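PDB 3ZPL: putative marr-family transcriptional repressor from Streptomyces coelicolor, which binds DNA as a MarR-family transcriptional regulator with a winged-helix motif, and probably acts as a repressor. Local coordinates for the interface of chains A and B. Coordinates in Å, arbitrary orientation; residue numbers count along the deposited sequence, not the author numbering. Chains: chain A/B, Putative marr-family transcriptional repressor.

Three neighbouring patches of one two-fold symmetric MarR dimer interface show how a shared helix pairing can be apolar in one stretch and polar in the next. In each, helix 24-51 of chain B meets helix 147-164 of chain A, with other elements added at contacts 1 and 2. Contact 3 sits between the others: its C-alpha centre is about 7 Å from that of contact 2, with A:Gly154 and B:Val29 in common, and about 11 Å from that of contact 1. The C-alpha centres of contacts 1 and 2 are about 17 Å apart. Symmetry repeats all three, which would fix how the two DNA-binding lobes are spaced.

Contact 1: the interface of chains A and B. Residues chain A 83, 161, 164-165, 174-175; chain B 31, 35-36, 39.
B:Leu39 reaches from helix 24-51 of one MarR-family subunit and packs against the other, among A:Leu164, A:Gln165, A:Ala161 and A:Lys83, with the 3-10 turn 174-176 close by. Its CB lies 4.0 Å from CD1 of A:Leu164, and the two leucines run antiparallel alongside each other. With CG anti to the carbonyl carbon (chi1 -71°), the isopropyl fork is carried onward between these residues. One branch, CD1, stands 3.9 Å from the backbone O of A:Ala161 and also meets the amide carbon of A:Gln165, whose side chain lies crosswise to it. The other branch, CD2, is 4.1 Å from CB of A:Lys83, with the indole of A:Trp175 a little farther off. Beyond its CB the lysine bends at chi2, and its ammonium NZ donates a 2.9 Å hydrogen bond to OE1 of A:Gln165, in the carbonyl plane and on a lone pair. Across the interface, CE of A:Lys83 is 3.7 Å from NH1 of B:Arg31; NZ and NH2 are 4.1 Å apart, like charges near each other without touching, which the glutamine oxygen may ease. An alanine in place of A:Lys83 would probably leave OE1 of A:Gln165 without this donor and the amide freer to turn beside B:Leu39.

Contact 2: the interface of chains A and B. Residues chain A 142, 149-150, 153-154; chain B 26, 29-30, 156-157.
The backbone O of A:Gln150, on helix 147-164, is capped from across the MarR-family dimer interface by both methyls of B:Val29, CG2 at 3.4 Å and CG1 at 3.7 Å. These are packing contacts, and the rest of the patch is likewise mainly apolar. The valine holds CG1 anti to its backbone N (chi1 169°), which turns this methyl towards A:Leu153 as well, 3.9 Å from CD2, the two side chains set nearly perpendicular. The other leucine branch, CD1, points instead to B:Met157 and meets its CE methyl at 3.9 Å, so the fork spans two helices of chain B. The same CG1 of B:Val29 also meets the CE1 corner of the A:Phe142 ring. The tip CZ of that ring is 3.8 Å from CB of B:Trp30, which sits at the ring edge in its plane, and 3.7 Å from the backbone O of B:Glu26. CD of A:Gln150 also lies at the phenyl edge; separately, its NE2 makes a weak hydrogen bond to the backbone O of A:Phe142. At the opposite end of the patch B:Ile156 lies antiparallel beside A:Gln149, its CD1 methyl 3.6 Å from the glutamine's backbone O.

Contact 3: the interface of chains A and B. Residues chain A 154, 157-158; chain B 28-29, 32.
A:Arg158 arches from helix 147-164 towards B:Ser32 and the carbonyl of B:Leu28, on helix 24-51, in this polar stretch of the MarR dimer interface. The side chain leaves with CG anti to its backbone N (chi1 -171°), then bends at chi2 and chi3, which folds the guanidinium back over its own helix. One face of that flat group therefore lies above A:Gly154, with the glycine's backbone O 3.4 Å from the plane and over its centre. At the edge, in plane, is the carbonyl carbon of B:Leu28, and NH1 comes 3.3 Å from the O of the same carbonyl in a weak, bent hydrogen bond. NH1 is also near the hydroxyl OG of B:Ser32, at 3.2 Å. That hydroxyl is turned back into helix 24-51 by its first torsion (chi1 65°), which sets OG between the backbone N and the carbonyl carbon. There OG has two hydrogen-bond acceptors, between which its hydrogen must choose or divide: the O of B:Leu28 at 3.1 Å, approached in the carbonyl plane on a lone pair, and the O of B:Val29 at 2.9 Å, where the donor is tilted 30° from the plane. B:Leu28 O may thus receive the serine hydroxyl and, weakly, NH1 of A:Arg158, whose positive charge would probably polarise the carbonyl. Farther along, A:Met157 brings its CB to 3.4 Å from the backbone O of B:Ser32.

Contact 1: the interface of chains A and B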
loop_
_atom_site.group_PDB
_atom_site.type_symbol
_atom_site.label_atom_id
_atom_site.label_comp_id
_atom_site.label_asym_id
_atom_site.label_seq_id
_atom_site.Cartn_x
_atom_site.Cartn_y
_atom_site.Cartn_z
ATOM N N LYS A 83 -10.496 -6.717 -0.784
ATOM C CA LYS A 83 -9.994 -6.210 -2.076
ATOM C C LYS A 83 -8.744 -6.947 -2.509
ATOM O O LYS A 83 -7.854 -6.368 -3.141
ATOM C CB LYS A 83 -9.750 -4.708 -2.050
ATOM C CG LYS A 83 -10.882 -3.899 -1.439
ATOM C CD LYS A 83 -12.147 -3.987 -2.264
ATOM C CE LYS A 83 -13.357 -3.551 -1.457
ATOM N NZ LYS A 83 -14.613 -3.679 -2.241
ATOM N N ALA A 161 -11.700 4.693 -5.065
ATOM C CA ALA A 161 -12.117 3.305 -4.920
ATOM C C ALA A 161 -13.257 2.983 -5.879
ATOM O O ALA A 161 -13.160 2.037 -6.670
ATOM C CB ALA A 161 -12.532 3.012 -3.485
ATOM N N LEU A 164 -12.174 2.377 -9.315
ATOM C CA LEU A 164 -11.373 1.191 -9.612
ATOM C C LEU A 164 -12.162 -0.103 -9.513
ATOM O O LEU A 164 -11.638 -1.169 -9.813
ATOM C CB LEU A 164 -10.165 1.140 -8.678
ATOM C CG LEU A 164 -9.028 2.073 -9.087
ATOM C CD1 LEU A 164 -8.200 2.489 -7.882
ATOM C CD2 LEU A 164 -8.174 1.385 -10.132
ATOM N N GLN A 165 -13.398 -0.033 -9.038
ATOM C CA GLN A 165 -14.242 -1.220 -8.993
ATOM C C GLN A 165 -15.605 -0.871 -9.561
ATOM O O GLN A 165 -16.602 -0.874 -8.846
ATOM C CB GLN A 165 -14.342 -1.823 -7.569
ATOM C CG GLN A 165 -14.587 -0.812 -6.468
ATOM C CD GLN A 165 -14.781 -1.446 -5.106
ATOM O OE1 GLN A 165 -14.476 -2.623 -4.889
ATOM N NE2 GLN A 165 -15.268 -0.660 -4.168
ATOM N N PRO A 174 -9.752 -8.016 -8.387
ATOM C CA PRO A 174 -8.950 -9.061 -7.731
ATOM C C PRO A 174 -9.705 -10.359 -7.386
ATOM O O PRO A 174 -9.236 -11.461 -7.677
ATOM C CB PRO A 174 -8.508 -8.390 -6.437
ATOM C CG PRO A 174 -8.537 -6.922 -6.724
ATOM C CD PRO A 174 -9.578 -6.689 -7.753
ATOM N N TRP A 175 -10.877 -10.224 -6.778
ATOM C CA TRP A 175 -11.621 -11.378 -6.285
ATOM C C TRP A 175 -12.289 -12.163 -7.412
ATOM O O TRP A 175 -12.841 -13.245 -7.170
ATOM C CB TRP A 175 -12.645 -10.942 -5.234
ATOM C CG TRP A 175 -13.567 -9.842 -5.685
ATOM C CD1 TRP A 175 -14.801 -9.992 -6.206
ATOM C CD2 TRP A 175 -13.317 -8.430 -5.640
ATOM N NE1 TRP A 175 -15.346 -8.759 -6.483
ATOM C CE2 TRP A 175 -14.457 -7.784 -6.140
ATOM C CE3 TRP A 175 -12.243 -7.649 -5.209
ATOM C CZ2 TRP A 175 -14.558 -6.384 -6.229
ATOM C CZ3 TRP A 175 -12.342 -6.260 -5.295
ATOM C CH2 TRP A 175 -13.487 -5.641 -5.802
ATOM N N ARG B 31 -11.911 3.216 6.239
ATOM C CA ARG B 31 -12.223 2.052 5.421
ATOM C C ARG B 31 -12.031 2.448 3.943
ATOM O O ARG B 31 -11.309 1.759 3.209
ATOM C CB ARG B 31 -13.587 1.395 5.806
ATOM C CG ARG B 31 -14.365 0.811 4.667
ATOM C CD ARG B 31 -13.661 -0.264 3.824
ATOM N NE ARG B 31 -14.628 -1.138 3.143
ATOM C CZ ARG B 31 -14.304 -2.107 2.284
ATOM N NH1 ARG B 31 -13.028 -2.359 1.997
ATOM N NH2 ARG B 31 -15.266 -2.835 1.718
ATOM N N GLU B 35 -9.421 0.708 1.125
ATOM C CA GLU B 35 -9.857 0.107 -0.133
ATOM C C GLU B 35 -9.161 0.728 -1.294
ATOM O O GLU B 35 -8.551 0.051 -2.130
ATOM C CB GLU B 35 -11.340 0.320 -0.338
ATOM N N ALA B 36 -9.254 2.045 -1.347
ATOM C CA ALA B 36 -8.675 2.796 -2.444
ATOM C C ALA B 36 -7.228 2.415 -2.612
ATOM O O ALA B 36 -6.797 2.028 -3.709
ATOM C CB ALA B 36 -8.807 4.283 -2.166
ATOM N N LEU B 39 -6.637 -1.030 -3.852
ATOM C CA LEU B 39 -7.053 -1.169 -5.250
ATOM C C LEU B 39 -6.095 -0.453 -6.186
ATOM O O LEU B 39 -5.816 -0.952 -7.285
ATOM C CB LEU B 39 -8.471 -0.641 -5.468
ATOM C CG LEU B 39 -9.650 -1.449 -4.894
ATOM C CD1 LEU B 39 -10.895 -0.592 -4.888
ATOM C CD2 LEU B 39 -9.901 -2.740 -5.671
#

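Contact 2: the interface of chains A and B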
loop_
_atom_site.group_PDB
_atom_site.type_symbol
_atom_site.label_atom_id
_atom_site.label_comp_id
_atom_site.label_asym_id
_atom_site.label_seq_id
_atom_site.Cartn_x
_atom_site.Cartn_y
_atom_site.Cartn_z
ATOM N N PHE A 142 -5.592 10.364 12.267
ATOM C CA PHE A 142 -6.725 11.202 12.664
ATOM C C PHE A 142 -6.369 12.321 13.637
ATOM O O PHE A 142 -6.902 13.432 13.532
ATOM C CB PHE A 142 -7.872 10.335 13.201
ATOM C CG PHE A 142 -8.492 9.453 12.162
ATOM C CD1 PHE A 142 -9.432 9.963 11.276
ATOM C CD2 PHE A 142 -8.115 8.123 12.037
ATOM C CE1 PHE A 142 -9.991 9.163 10.290
ATOM C CE2 PHE A 142 -8.680 7.310 11.063
ATOM C CZ PHE A 142 -9.617 7.833 10.187
ATOM N N GLN A 149 -10.608 18.047 6.899
ATOM C CA GLN A 149 -9.702 17.205 6.092
ATOM C C GLN A 149 -10.038 15.741 6.198
ATOM O O GLN A 149 -9.884 14.991 5.237
ATOM C CB GLN A 149 -8.244 17.351 6.505
ATOM C CG GLN A 149 -7.895 18.606 7.268
ATOM C CD GLN A 149 -6.421 18.907 7.215
ATOM O OE1 GLN A 149 -5.710 18.791 8.211
ATOM N NE2 GLN A 149 -5.950 19.305 6.045
ATOM N N GLN A 150 -10.480 15.318 7.381
ATOM C CA GLN A 150 -11.020 13.969 7.544
ATOM C C GLN A 150 -12.204 13.797 6.600
ATOM O O GLN A 150 -12.296 12.789 5.909
ATOM C CB GLN A 150 -11.443 13.715 8.991
ATOM C CG GLN A 150 -10.280 13.681 9.961
ATOM C CD GLN A 150 -10.714 13.448 11.382
ATOM O OE1 GLN A 150 -11.858 13.074 11.630
ATOM N NE2 GLN A 150 -9.802 13.660 12.331
ATOM N N LEU A 153 -10.681 13.727 3.007
ATOM C CA LEU A 153 -9.994 12.457 2.736
ATOM C C LEU A 153 -10.953 11.357 2.287
ATOM O O LEU A 153 -10.710 10.684 1.284
ATOM C CB LEU A 153 -9.278 11.977 3.998
ATOM C CG LEU A 153 -8.516 10.648 3.982
ATOM C CD1 LEU A 153 -7.564 10.577 2.815
ATOM C CD2 LEU A 153 -7.756 10.429 5.281
ATOM N N GLY A 154 -12.037 11.177 3.043
ATOM C CA GLY A 154 -13.009 10.123 2.769
ATOM C C GLY A 154 -13.742 10.327 1.461
ATOM O O GLY A 154 -13.962 9.374 0.719
ATOM N N GLU B 26 -15.493 8.235 11.265
ATOM C CA GLU B 26 -14.062 7.961 11.071
ATOM C C GLU B 26 -13.830 6.605 10.413
ATOM O O GLU B 26 -13.024 6.498 9.497
ATOM C CB GLU B 26 -13.331 8.007 12.411
ATOM C CG GLU B 26 -13.224 9.404 13.018
ATOM C CD GLU B 26 -12.704 9.405 14.457
ATOM O OE1 GLU B 26 -13.069 8.494 15.220
ATOM O OE2 GLU B 26 -11.903 10.301 14.812
ATOM N N VAL B 29 -14.276 6.846 6.739
ATOM C CA VAL B 29 -13.137 7.503 6.102
ATOM C C VAL B 29 -11.979 6.512 5.958
ATOM O O VAL B 29 -11.468 6.285 4.858
ATOM C CB VAL B 29 -12.673 8.733 6.920
ATOM C CG1 VAL B 29 -11.333 9.248 6.420
ATOM C CG2 VAL B 29 -13.718 9.834 6.859
ATOM N N TRP B 30 -11.585 5.920 7.080
ATOM C CA TRP B 30 -10.483 4.965 7.112
ATOM C C TRP B 30 -10.719 3.791 6.183
ATOM O O TRP B 30 -9.840 3.410 5.423
ATOM C CB TRP B 30 -10.295 4.464 8.537
ATOM C CG TRP B 30 -9.175 3.513 8.720
ATOM C CD1 TRP B 30 -9.251 2.234 9.218
ATOM C CD2 TRP B 30 -7.796 3.753 8.435
ATOM N NE1 TRP B 30 -7.997 1.670 9.252
ATOM C CE2 TRP B 30 -7.085 2.581 8.780
ATOM C CE3 TRP B 30 -7.089 4.844 7.934
ATOM C CZ2 TRP B 30 -5.698 2.473 8.628
ATOM C CZ3 TRP B 30 -5.708 4.734 7.789
ATOM C CH2 TRP B 30 -5.033 3.551 8.131
ATOM N N ILE B 156 -2.889 16.734 2.746
ATOM C CA ILE B 156 -3.236 15.670 3.678
ATOM C C ILE B 156 -2.156 14.602 3.765
ATOM O O ILE B 156 -1.741 14.231 4.867
ATOM C CB ILE B 156 -4.599 15.036 3.331
ATOM C CG1 ILE B 156 -5.721 16.026 3.674
ATOM C CG2 ILE B 156 -4.816 13.747 4.111
ATOM C CD1 ILE B 156 -7.056 15.703 3.052
ATOM N N MET B 157 -1.711 14.095 2.620
ATOM C CA MET B 157 -0.745 13.005 2.634
ATOM C C MET B 157 0.603 13.481 3.170
ATOM O O MET B 157 1.235 12.776 3.939
ATOM C CB MET B 157 -0.615 12.364 1.256
ATOM C CG MET B 157 -1.905 11.723 0.750
ATOM S SD MET B 157 -2.657 10.512 1.871
ATOM C CE MET B 157 -4.172 10.229 0.971
#

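Contact 3: the interface of chains A and B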
loop_
_atom_site.group_PDB
_atom_site.type_symbol
_atom_site.label_atom_id
_atom_site.label_comp_id
_atom_site.label_asym_id
_atom_site.label_seq_id
_atom_site.Cartn_x
_atom_site.Cartn_y
_atom_site.Cartn_z
ATOM N N GLY A 154 -12.037 11.177 3.043
ATOM C CA GLY A 154 -13.009 10.123 2.769
ATOM C C GLY A 154 -13.742 10.327 1.461
ATOM O O GLY A 154 -13.962 9.374 0.719
ATOM N N MET A 157 -10.966 9.378 -1.268
ATOM C CA MET A 157 -10.608 7.984 -1.446
ATOM C C MET A 157 -11.798 7.205 -1.994
ATOM O O MET A 157 -11.623 6.344 -2.838
ATOM C CB MET A 157 -10.080 7.388 -0.147
ATOM C CG MET A 157 -8.797 8.042 0.368
ATOM S SD MET A 157 -7.447 8.152 -0.821
ATOM C CE MET A 157 -6.669 6.544 -0.775
ATOM N N ARG A 158 -13.009 7.524 -1.523
ATOM C CA ARG A 158 -14.225 6.868 -1.975
ATOM C C ARG A 158 -14.416 6.967 -3.486
ATOM O O ARG A 158 -14.787 5.984 -4.138
ATOM C CB ARG A 158 -15.412 7.441 -1.204
ATOM C CG ARG A 158 -16.725 6.703 -1.409
ATOM C CD ARG A 158 -17.463 6.579 -0.060
ATOM N NE ARG A 158 -17.377 7.817 0.757
ATOM C CZ ARG A 158 -16.856 7.938 1.997
ATOM N NH1 ARG A 158 -16.270 6.926 2.661
ATOM N NH2 ARG A 158 -16.896 9.139 2.578
ATOM N N LEU B 28 -15.730 5.058 8.347
ATOM C CA LEU B 28 -16.043 5.186 6.932
ATOM C C LEU B 28 -14.896 5.822 6.168
ATOM O O LEU B 28 -14.583 5.388 5.083
ATOM C CB LEU B 28 -17.324 5.984 6.685
ATOM C CG LEU B 28 -18.534 5.149 6.274
ATOM C CD1 LEU B 28 -18.923 4.192 7.389
ATOM C CD2 LEU B 28 -19.704 6.036 5.851
ATOM N N VAL B 29 -14.276 6.846 6.739
ATOM C CA VAL B 29 -13.137 7.503 6.102
ATOM C C VAL B 29 -11.979 6.512 5.958
ATOM O O VAL B 29 -11.468 6.285 4.858
ATOM C CB VAL B 29 -12.673 8.733 6.920
ATOM C CG1 VAL B 29 -11.333 9.248 6.420
ATOM C CG2 VAL B 29 -13.718 9.834 6.859
ATOM N N SER B 32 -12.582 3.589 3.523
ATOM C CA SER B 32 -12.486 3.974 2.117
ATOM C C SER B 32 -11.049 4.308 1.706
ATOM O O SER B 32 -10.662 4.073 0.556
ATOM C CB SER B 32 -13.458 5.105 1.775
ATOM O OG SER B 32 -13.125 6.296 2.464
#